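Local coordinates for protein catalase (Bacillus pumilus, PDB 4QOL) that breaks down hydrogen peroxide into water and dioxygen at a heme centre, and also admits phenolic substrates to that site for peroxidase-like reactivity, at residues A[64-69]-A[86-91]; A[218-223]-A[257-262]; A[273-278]-A[418-423]. All coordinates share one frame; numbering follows the deposited sequence.

Interaction 1 (A[64-69]-A[86-91]); sequences YGVFEV and GKQTDV
The carbonyl oxygen of T89 is gripped twice. The amide of F67 reaches it with N to O 2.8 Å, an almost straight bond (173° at the hydrogen) that arrives nearly along the C=O axis, and V66 CA lies 3.5 Å from the same O in a weaker CA-H...O contact. T89 N returns a bond to F67 O, which Q88 CA also approaches to 3.2 Å. Two reciprocal N-H...O bonds likewise join G65 and V91, while V66 with D90 and E68 with Q88 form the non-hydrogen-bonded pairs of an antiparallel ladder. Ahead of Q88, where the second strand begins, the pairing already holds, V69 N donating to K87 O and G86 N reaching V69 O at 2.8 Å. Glycine suits position 86, where phi is 89° and no CB presses on the preceding carbonyl. At the other end G65 offers bare backbone, so V91 lays CG2 over it, 3.5 Å from G65 C. F67, T89 and V91 share the buried face. F67 CB is 4.2 Å from V91 CG1, and its ring, with CG anti to the backbone N, swings away toward V295 and M298. Behind V91 stand V116 and F118. On the opposite face V66 CG1 meets Q88 CB at 3.8 Å. E68 and Q88 lie alongside each other with carboxylate and amide planes 44° apart, and their tips share a weak bond, Q88 NE2 to E68 OE1 at 3.4 Å. Polar ends find stronger partners elsewhere: K87 NZ with E121, A80 and S83, D90 with Y361, and Y64 OH with E310. The chemistry implies a junction held by main-chain bonds, with the F67, T89 and V91 face buried in the catalase beta-barrel and the face of V66, E68, Q88 and D90 mostly polar and more exposed.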
loop_
_atom_site.group_PDB
_atom_site.type_symbol
_atom_site.label_atom_id
_atom_site.label_comp_id
_atom_site.label_asym_id
_atom_site.label_seq_id
_atom_site.Cartn_x
_atom_site.Cartn_y
_atom_site.Cartn_z
ATOM N N TYR A 64 -2.271 28.670 6.605
ATOM C CA TYR A 64 -3.729 29.011 6.495
ATOM C C TYR A 64 -3.959 30.503 6.477
ATOM O O TYR A 64 -3.129 31.292 6.910
ATOM C CB TYR A 64 -4.442 28.442 7.720
ATOM C CG TYR A 64 -4.420 26.959 7.809
ATOM C CD1 TYR A 64 -3.398 26.327 8.482
ATOM C CD2 TYR A 64 -5.469 26.193 7.335
ATOM C CE1 TYR A 64 -3.383 24.928 8.616
ATOM C CE2 TYR A 64 -5.490 24.808 7.479
ATOM C CZ TYR A 64 -4.397 24.189 8.101
ATOM O OH TYR A 64 -4.429 22.795 8.260
ATOM N N GLY A 65 -5.129 30.884 5.967
ATOM C CA GLY A 65 -5.488 32.250 5.967
ATOM C C GLY A 65 -6.931 32.477 5.611
ATOM O O GLY A 65 -7.779 31.615 5.792
ATOM N N VAL A 66 -7.202 33.681 5.162
ATOM C CA VAL A 66 -8.560 34.122 4.811
ATOM C C VAL A 66 -8.549 34.868 3.484
ATOM O O VAL A 66 -7.640 35.628 3.200
ATOM C CB VAL A 66 -9.183 35.023 5.922
ATOM C CG1 VAL A 66 -10.550 35.514 5.524
ATOM C CG2 VAL A 66 -9.291 34.241 7.222
ATOM N N PHE A 67 -9.535 34.583 2.654
ATOM C CA PHE A 67 -9.827 35.366 1.491
ATOM C C PHE A 67 -11.088 36.225 1.670
ATOM O O PHE A 67 -12.085 35.736 2.106
ATOM C CB PHE A 67 -10.045 34.458 0.266
ATOM C CG PHE A 67 -10.384 35.244 -0.973
ATOM C CD1 PHE A 67 -9.375 35.832 -1.716
ATOM C CD2 PHE A 67 -11.690 35.351 -1.416
ATOM C CE1 PHE A 67 -9.645 36.560 -2.843
ATOM C CE2 PHE A 67 -11.967 36.081 -2.563
ATOM C CZ PHE A 67 -10.952 36.706 -3.252
ATOM N N GLU A 68 -10.966 37.513 1.388
ATOM C CA GLU A 68 -12.094 38.453 1.484
ATOM C C GLU A 68 -12.405 39.093 0.149
ATOM O O GLU A 68 -11.543 39.705 -0.461
ATOM C CB GLU A 68 -11.782 39.565 2.510
ATOM C CG GLU A 68 -12.977 40.493 2.733
ATOM C CD GLU A 68 -12.799 41.396 3.923
ATOM O OE1 GLU A 68 -11.897 41.151 4.745
ATOM O OE2 GLU A 68 -13.559 42.359 4.033
ATOM N N VAL A 69 -13.672 39.047 -0.226
ATOM C CA VAL A 69 -14.147 39.653 -1.436
ATOM C C VAL A 69 -14.206 41.165 -1.252
ATOM O O VAL A 69 -14.794 41.667 -0.260
ATOM C CB VAL A 69 -15.552 39.154 -1.815
ATOM C CG1 VAL A 69 -16.125 39.881 -3.041
ATOM C CG2 VAL A 69 -15.495 37.640 -2.075
ATOM N N GLY A 86 -17.217 41.776 1.043
ATOM C CA GLY A 86 -16.977 41.496 2.457
ATOM C C GLY A 86 -16.993 40.024 2.817
ATOM O O GLY A 86 -16.560 39.668 3.920
ATOM N N LYS A 87 -17.459 39.168 1.928
ATOM C CA LYS A 87 -17.555 37.766 2.250
ATOM C C LYS A 87 -16.158 37.139 2.447
ATOM O O LYS A 87 -15.300 37.297 1.595
ATOM C CB LYS A 87 -18.296 37.007 1.147
ATOM C CG LYS A 87 -18.571 35.566 1.553
ATOM C CD LYS A 87 -19.493 34.919 0.532
ATOM C CE LYS A 87 -20.443 33.938 1.158
ATOM N NZ LYS A 87 -21.579 33.749 0.197
ATOM N N GLN A 88 -15.975 36.461 3.569
ATOM C CA GLN A 88 -14.711 35.848 3.936
ATOM C C GLN A 88 -14.824 34.318 3.839
ATOM O O GLN A 88 -15.761 33.717 4.335
ATOM C CB GLN A 88 -14.300 36.255 5.346
ATOM C CG GLN A 88 -14.089 37.738 5.478
ATOM C CD GLN A 88 -13.765 38.194 6.897
ATOM O OE1 GLN A 88 -13.560 37.384 7.789
ATOM N NE2 GLN A 88 -13.651 39.501 7.095
ATOM N N THR A 89 -13.795 33.723 3.256
ATOM C CA THR A 89 -13.678 32.274 3.132
ATOM C C THR A 89 -12.301 31.891 3.660
ATOM O O THR A 89 -11.284 32.488 3.268
ATOM C CB THR A 89 -13.783 31.882 1.682
ATOM O OG1 THR A 89 -15.058 32.319 1.204
ATOM C CG2 THR A 89 -13.651 30.365 1.463
ATOM N N ASP A 90 -12.262 30.850 4.504
ATOM C CA ASP A 90 -11.013 30.309 4.947
ATOM C C ASP A 90 -10.224 29.662 3.773
ATOM O O ASP A 90 -10.834 29.035 2.907
ATOM C CB ASP A 90 -11.238 29.255 6.078
ATOM C CG ASP A 90 -11.599 29.873 7.398
ATOM O OD1 ASP A 90 -11.520 31.116 7.552
ATOM O OD2 ASP A 90 -11.943 29.110 8.321
ATOM N N VAL A 91 -8.864 29.709 3.849
ATOM C CA VAL A 91 -8.017 29.046 2.855
ATOM C C VAL A 91 -6.896 28.274 3.547
ATOM O O VAL A 91 -6.520 28.564 4.670
ATOM C CB VAL A 91 -7.364 29.991 1.801
ATOM C CG1 VAL A 91 -8.423 30.689 0.948
ATOM C CG2 VAL A 91 -6.464 31.059 2.423
#

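Interaction 2 (A[218-223]-A[257-262]); sequences WRPSEG and PAWDLY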
loop_
_atom_site.group_PDB
_atom_site.type_symbol
_atom_site.label_atom_id
_atom_site.label_comp_id
_atom_site.label_asym_id
_atom_site.label_seq_id
_atom_site.Cartn_x
_atom_site.Cartn_y
_atom_site.Cartn_z
ATOM N N TRP A 218 -2.601 36.554 -8.997
ATOM C CA TRP A 218 -2.356 36.962 -7.627
ATOM C C TRP A 218 -1.178 37.975 -7.616
ATOM O O TRP A 218 -0.082 37.667 -8.117
ATOM C CB TRP A 218 -1.931 35.757 -6.781
ATOM C CG TRP A 218 -2.948 34.681 -6.542
ATOM C CD1 TRP A 218 -2.948 33.389 -7.081
ATOM C CD2 TRP A 218 -4.070 34.728 -5.640
ATOM N NE1 TRP A 218 -4.008 32.661 -6.566
ATOM C CE2 TRP A 218 -4.688 33.445 -5.664
ATOM C CE3 TRP A 218 -4.578 35.700 -4.756
ATOM C CZ2 TRP A 218 -5.789 33.129 -4.858
ATOM C CZ3 TRP A 218 -5.725 35.386 -3.989
ATOM C CH2 TRP A 218 -6.305 34.109 -4.050
ATOM N N ARG A 219 -1.409 39.141 -7.029
ATOM C CA ARG A 219 -0.389 40.199 -6.886
ATOM C C ARG A 219 0.051 40.382 -5.417
ATOM O O ARG A 219 -0.775 40.709 -4.538
ATOM C CB ARG A 219 -0.929 41.531 -7.407
ATOM C CG ARG A 219 -0.675 41.585 -8.873
ATOM C CD ARG A 219 -1.515 42.623 -9.619
ATOM N NE ARG A 219 -1.492 43.962 -9.080
ATOM C CZ ARG A 219 -2.175 44.976 -9.630
ATOM N NH1 ARG A 219 -2.901 44.790 -10.742
ATOM N NH2 ARG A 219 -2.089 46.195 -9.096
ATOM N N PRO A 220 1.317 40.109 -5.138
ATOM C CA PRO A 220 1.793 40.149 -3.779
ATOM C C PRO A 220 1.809 41.519 -3.163
ATOM O O PRO A 220 2.360 42.448 -3.738
ATOM C CB PRO A 220 3.214 39.633 -3.906
ATOM C CG PRO A 220 3.618 39.956 -5.310
ATOM C CD PRO A 220 2.399 39.813 -6.107
ATOM N N SER A 221 1.272 41.621 -1.966
ATOM C CA SER A 221 1.369 42.861 -1.204
ATOM C C SER A 221 2.809 43.180 -0.906
ATOM O O SER A 221 3.174 44.355 -0.797
ATOM C CB SER A 221 0.612 42.744 0.114
ATOM O OG SER A 221 1.178 41.751 0.960
ATOM N N GLU A 222 3.666 42.154 -0.823
ATOM C CA GLU A 222 5.098 42.342 -0.564
ATOM C C GLU A 222 5.948 42.666 -1.828
ATOM O O GLU A 222 7.147 42.882 -1.692
ATOM C CB GLU A 222 5.690 41.119 0.158
ATOM C CG GLU A 222 5.034 40.797 1.499
ATOM C CD GLU A 222 5.285 41.825 2.577
ATOM O OE1 GLU A 222 6.252 42.581 2.473
ATOM O OE2 GLU A 222 4.499 41.891 3.533
ATOM N N GLY A 223 5.324 42.751 -3.001
ATOM C CA GLY A 223 6.010 43.044 -4.258
ATOM C C GLY A 223 6.607 41.799 -4.806
ATOM O O GLY A 223 6.814 40.852 -4.048
ATOM N N PRO A 257 1.761 37.801 5.010
ATOM C CA PRO A 257 1.838 38.133 3.575
ATOM C C PRO A 257 0.469 38.043 2.953
ATOM O O PRO A 257 -0.379 37.259 3.427
ATOM C CB PRO A 257 2.761 37.034 3.004
ATOM C CG PRO A 257 2.563 35.874 3.926
ATOM C CD PRO A 257 2.273 36.435 5.300
ATOM N N ALA A 258 0.257 38.846 1.917
ATOM C CA ALA A 258 -1.031 38.887 1.281
ATOM C C ALA A 258 -0.864 38.977 -0.211
ATOM O O ALA A 258 0.164 39.434 -0.711
ATOM C CB ALA A 258 -1.862 40.057 1.818
ATOM N N TRP A 259 -1.942 38.658 -0.911
ATOM C CA TRP A 259 -2.032 38.783 -2.360
ATOM C C TRP A 259 -3.392 39.276 -2.691
ATOM O O TRP A 259 -4.433 38.777 -2.185
ATOM C CB TRP A 259 -1.842 37.445 -3.070
ATOM C CG TRP A 259 -0.450 36.904 -3.000
ATOM C CD1 TRP A 259 0.475 36.904 -3.989
ATOM C CD2 TRP A 259 0.163 36.259 -1.866
ATOM N NE1 TRP A 259 1.651 36.329 -3.538
ATOM C CE2 TRP A 259 1.476 35.930 -2.237
ATOM C CE3 TRP A 259 -0.290 35.912 -0.591
ATOM C CZ2 TRP A 259 2.334 35.241 -1.409
ATOM C CZ3 TRP A 259 0.575 35.253 0.267
ATOM C CH2 TRP A 259 1.901 34.950 -0.150
ATOM N N ASP A 260 -3.420 40.219 -3.627
ATOM C CA ASP A 260 -4.667 40.604 -4.232
ATOM C C ASP A 260 -4.970 39.729 -5.393
ATOM O O ASP A 260 -4.112 39.458 -6.239
ATOM C CB ASP A 260 -4.629 42.099 -4.658
ATOM C CG ASP A 260 -4.605 43.047 -3.465
ATOM O OD1 ASP A 260 -5.211 42.750 -2.409
ATOM O OD2 ASP A 260 -3.985 44.121 -3.579
ATOM N N LEU A 261 -6.223 39.299 -5.457
ATOM C CA LEU A 261 -6.730 38.507 -6.595
ATOM C C LEU A 261 -7.360 39.416 -7.665
ATOM O O LEU A 261 -8.232 40.174 -7.356
ATOM C CB LEU A 261 -7.836 37.536 -6.112
ATOM C CG LEU A 261 -8.288 36.543 -7.167
ATOM C CD1 LEU A 261 -7.153 35.637 -7.657
ATOM C CD2 LEU A 261 -9.420 35.706 -6.589
ATOM N N TYR A 262 -6.864 39.306 -8.894
ATOM C CA TYR A 262 -7.402 39.962 -10.058
ATOM C C TYR A 262 -7.819 38.906 -11.062
ATOM O O TYR A 262 -7.213 37.846 -11.152
ATOM C CB TYR A 262 -6.376 40.841 -10.723
ATOM C CG TYR A 262 -6.019 42.078 -9.945
ATOM C CD1 TYR A 262 -5.091 41.997 -8.938
ATOM C CD2 TYR A 262 -6.676 43.291 -10.168
ATOM C CE1 TYR A 262 -4.780 43.106 -8.156
ATOM C CE2 TYR A 262 -6.357 44.407 -9.396
ATOM C CZ TYR A 262 -5.368 44.295 -8.412
ATOM O OH TYR A 262 -5.067 45.421 -7.653
HETATM O O HOH W 1 -1.287 43.510 -3.839
HETATM O O HOH W 2 2.933 39.127 -0.589
#
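R219 lays its guanidinium flat on the ring of Y262, centres 4.0 Å apart and planes at 7°, an off-centre cation-pi stack. A bend at chi3 (51°) brings the group down onto the tyrosine, pairing a flexible cation with a broad aromatic surface. On the other face of the ladder L261 points CD1 straight at the face of W218, 3.6 Å from the centroid of the six-membered ring, while W218 CE3 meets W259 CB at 3.7 Å. P220 sits across from W259 in a non-hydrogen-bonded pair, so its missing N-H costs no bond, and its CB packs 3.7 Å from W259 NE1.

The backbone sets these positions. R219 and D260 exchange two backbone N-H...O hydrogen bonds, and A258 O takes three donors: S221 N at 2.8 Å, S221 OG at 3.0 Å, and a water that also accepts from E222 N. Serine suits this place because its short hydroxyl, in the crowded rotamer, folds back to that oxygen within the type I turn ending at G223. A second water links R219 O to D260 OD2, and R297 holds OD1 in a salt bridge.

Further out, W259 NE1 bonds M194 O, F114 stacks on W218 and meets W259 edge-to-face, P257 rests on helix 242-253, and antiparallel strands 211-220, 258-267 and 293-302 pair in turn within the catalase beta-barrel.

Interaction 3 (A[273-278]-A[418-423]); sequences ELDYDP and KPNDFK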
loop_
_atom_site.group_PDB
_atom_site.type_symbol
_atom_site.label_atom_id
_atom_site.label_comp_id
_atom_site.label_asym_id
_atom_site.label_seq_id
_atom_site.Cartn_x
_atom_site.Cartn_y
_atom_site.Cartn_z
ATOM N N GLU A 273 -11.477 35.609 -33.454
ATOM C CA GLU A 273 -10.787 36.748 -33.974
ATOM C C GLU A 273 -9.346 36.957 -33.468
ATOM O O GLU A 273 -8.637 37.810 -34.001
ATOM C CB GLU A 273 -11.734 37.958 -33.827
ATOM C CG GLU A 273 -12.698 38.048 -35.029
ATOM C CD GLU A 273 -13.597 39.259 -34.963
ATOM O OE1 GLU A 273 -13.210 40.234 -34.260
ATOM O OE2 GLU A 273 -14.697 39.253 -35.612
ATOM N N LEU A 274 -8.880 36.174 -32.476
ATOM C CA LEU A 274 -7.520 36.266 -31.943
ATOM C C LEU A 274 -6.613 35.472 -32.854
ATOM O O LEU A 274 -7.097 34.550 -33.504
ATOM C CB LEU A 274 -7.451 35.681 -30.536
ATOM C CG LEU A 274 -8.119 36.430 -29.389
ATOM C CD1 LEU A 274 -8.210 35.501 -28.178
ATOM C CD2 LEU A 274 -7.306 37.652 -29.023
ATOM N N ASP A 275 -5.284 35.758 -32.838
ATOM C CA ASP A 275 -4.306 34.966 -33.604
ATOM C C ASP A 275 -3.587 33.866 -32.749
ATOM O O ASP A 275 -2.585 33.268 -33.189
ATOM C CB ASP A 275 -3.222 35.883 -34.272
ATOM C CG ASP A 275 -2.299 36.530 -33.307
ATOM O OD1 ASP A 275 -2.410 36.296 -32.086
ATOM O OD2 ASP A 275 -1.387 37.289 -33.739
ATOM N N TYR A 276 -4.203 33.553 -31.598
ATOM C CA TYR A 276 -3.811 32.394 -30.808
ATOM C C TYR A 276 -5.100 31.824 -30.276
ATOM O O TYR A 276 -6.194 32.441 -30.367
ATOM C CB TYR A 276 -2.827 32.830 -29.717
ATOM C CG TYR A 276 -3.395 33.838 -28.734
ATOM C CD1 TYR A 276 -3.296 35.202 -28.951
ATOM C CD2 TYR A 276 -4.022 33.420 -27.583
ATOM C CE1 TYR A 276 -3.771 36.137 -28.039
ATOM C CE2 TYR A 276 -4.521 34.355 -26.662
ATOM C CZ TYR A 276 -4.464 35.711 -26.916
ATOM O OH TYR A 276 -4.955 36.604 -25.980
ATOM N N ASP A 277 -4.999 30.618 -29.748
ATOM C CA ASP A 277 -6.104 29.957 -29.007
ATOM C C ASP A 277 -6.101 30.450 -27.549
ATOM O O ASP A 277 -5.114 30.297 -26.840
ATOM C CB ASP A 277 -5.932 28.436 -29.068
ATOM C CG ASP A 277 -7.035 27.670 -28.406
ATOM O OD1 ASP A 277 -7.714 28.179 -27.480
ATOM O OD2 ASP A 277 -7.220 26.544 -28.824
ATOM N N PRO A 278 -7.210 31.107 -27.091
ATOM C CA PRO A 278 -7.217 31.661 -25.749
ATOM C C PRO A 278 -7.111 30.566 -24.654
ATOM O O PRO A 278 -6.822 30.918 -23.507
ATOM C CB PRO A 278 -8.528 32.438 -25.682
ATOM C CG PRO A 278 -9.339 31.849 -26.741
ATOM C CD PRO A 278 -8.375 31.538 -27.839
ATOM N N LYS A 418 -3.906 27.482 -34.762
ATOM C CA LYS A 418 -3.193 28.691 -34.322
ATOM C C LYS A 418 -2.224 28.458 -33.142
ATOM O O LYS A 418 -2.247 29.232 -32.193
ATOM C CB LYS A 418 -4.157 29.804 -33.912
ATOM C CG LYS A 418 -5.321 30.102 -34.861
ATOM C CD LYS A 418 -6.241 31.185 -34.217
ATOM C CE LYS A 418 -7.285 30.768 -33.177
ATOM N NZ LYS A 418 -8.149 31.941 -32.780
ATOM N N PRO A 419 -1.293 27.529 -33.284
ATOM C CA PRO A 419 -0.397 27.308 -32.119
ATOM C C PRO A 419 0.512 28.469 -31.872
ATOM O O PRO A 419 0.832 28.724 -30.703
ATOM C CB PRO A 419 0.430 26.088 -32.526
ATOM C CG PRO A 419 0.335 26.009 -34.032
ATOM C CD PRO A 419 -1.068 26.526 -34.338
ATOM N N ASN A 420 0.984 29.137 -32.946
ATOM C CA ASN A 420 1.683 30.430 -32.805
ATOM C C ASN A 420 2.748 30.389 -31.711
ATOM O O ASN A 420 2.684 31.169 -30.741
ATOM C CB ASN A 420 0.653 31.562 -32.488
ATOM C CG ASN A 420 1.043 32.929 -33.079
ATOM O OD1 ASN A 420 0.206 33.878 -33.213
ATOM N ND2 ASN A 420 2.285 33.061 -33.390
ATOM N N ASP A 421 3.785 29.552 -31.911
ATOM C CA ASP A 421 4.698 29.150 -30.804
ATOM C C ASP A 421 5.696 30.212 -30.421
ATOM O O ASP A 421 6.252 30.116 -29.342
ATOM C CB ASP A 421 5.479 27.867 -31.155
ATOM C CG ASP A 421 4.602 26.629 -31.200
ATOM O OD1 ASP A 421 3.532 26.595 -30.533
ATOM O OD2 ASP A 421 5.011 25.665 -31.878
ATOM N N PHE A 422 5.901 31.230 -31.277
ATOM C CA PHE A 422 6.995 32.211 -31.084
ATOM C C PHE A 422 6.614 33.655 -30.800
ATOM O O PHE A 422 7.402 34.394 -30.225
ATOM C CB PHE A 422 7.996 32.135 -32.231
ATOM C CG PHE A 422 8.419 30.768 -32.553
ATOM C CD1 PHE A 422 9.305 30.104 -31.721
ATOM C CD2 PHE A 422 7.903 30.073 -33.638
ATOM C CE1 PHE A 422 9.724 28.835 -31.998
ATOM C CE2 PHE A 422 8.280 28.758 -33.892
ATOM C CZ PHE A 422 9.194 28.127 -33.047
ATOM N N LYS A 423 5.399 34.068 -31.170
ATOM C CA LYS A 423 5.059 35.446 -31.089
ATOM C C LYS A 423 5.100 36.044 -29.696
ATOM O O LYS A 423 5.716 37.068 -29.482
ATOM C CB LYS A 423 3.679 35.694 -31.732
ATOM C CG LYS A 423 3.297 37.154 -31.666
ATOM C CD LYS A 423 2.095 37.498 -32.551
ATOM C CE LYS A 423 1.452 38.779 -32.053
ATOM N NZ LYS A 423 0.303 39.188 -32.917
HETATM O O HOH W 3 -1.578 38.273 -30.374
HETATM O O HOH W 4 -2.451 29.453 -29.499
#
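Two irregular loops pass with Y276 CA and K418 CA 5.1 Å apart, and the second bends through left-handed backbone conformations at K418 (phi 48°) and N420 (phi 47°), the latter a residue type that readily adopts them. No direct backbone-to-backbone hydrogen bond joins the two segments; a water fills that role, donating to K418 O and accepting from D277 N at 2.8 Å. K418 does most of the gripping. Its chain reaches across the first loop, bends at chi3 (-82°), and delivers NZ between two carbonyls, 2.9 Å from L274 O and 3.1 Å from Y276 O. NZ stands above both carbonyl planes and not on a lone pair of either, bridging the two oxygens, and CE lies 3.4 Å from Y276 O. Lysine fits because it combines a long apolar stem with a charge that can satisfy two backbone oxygens at once; Y271 adds a cation-pi contact. At the other end D275 makes a salt bridge with K423, OD2 to NZ 2.7 Å, using the syn lone pair. K423 is extended, and its side chain crosses that of D275 at about a right angle. Another water donates to D275 OD1 at 2.7 Å and weakly accepts from K423 NZ, so both carboxylate oxygens are engaged, which probably helps keep the aspartate ionised. N420 fills in between, its CB 3.7 Å from D275 O. The D277 carboxylate instead accepts from C279 N, and D277 packs on R29 of a second subunit. Around the contact, K283 NZ bonds P419 O and N420 O, Y276 turns away onto K283 and W285, and L274 and P278 rest on M266 of strand 258-267. This loop-to-loop clasp joins the catalase core to the C-terminal helical region: K423 begins helix 423-431, while F422 packs against helix 453-466.

Overall arrangement
From the N terminus, interaction 1 comes first, closing a connection of 16 residues without helix or strand that carries the sodium ligands S72 and E85. Interaction 2 then closes a 33-residue excursion largely made of helices 229-236 and 242-253. Interaction 3 opens only afterwards and spans 139 residues, so the three follow in series, neither nesting nor crossing. The first two belong to one antiparallel sheet and their buried faces meet, F67 CZ packing 3.8 Å from L261 CD2, with centres about 14 Å apart. Interaction 3, its nearest atoms about 14 Å from interaction 2, ties the loop after strand 258-267 to the approach to the C-terminal helices.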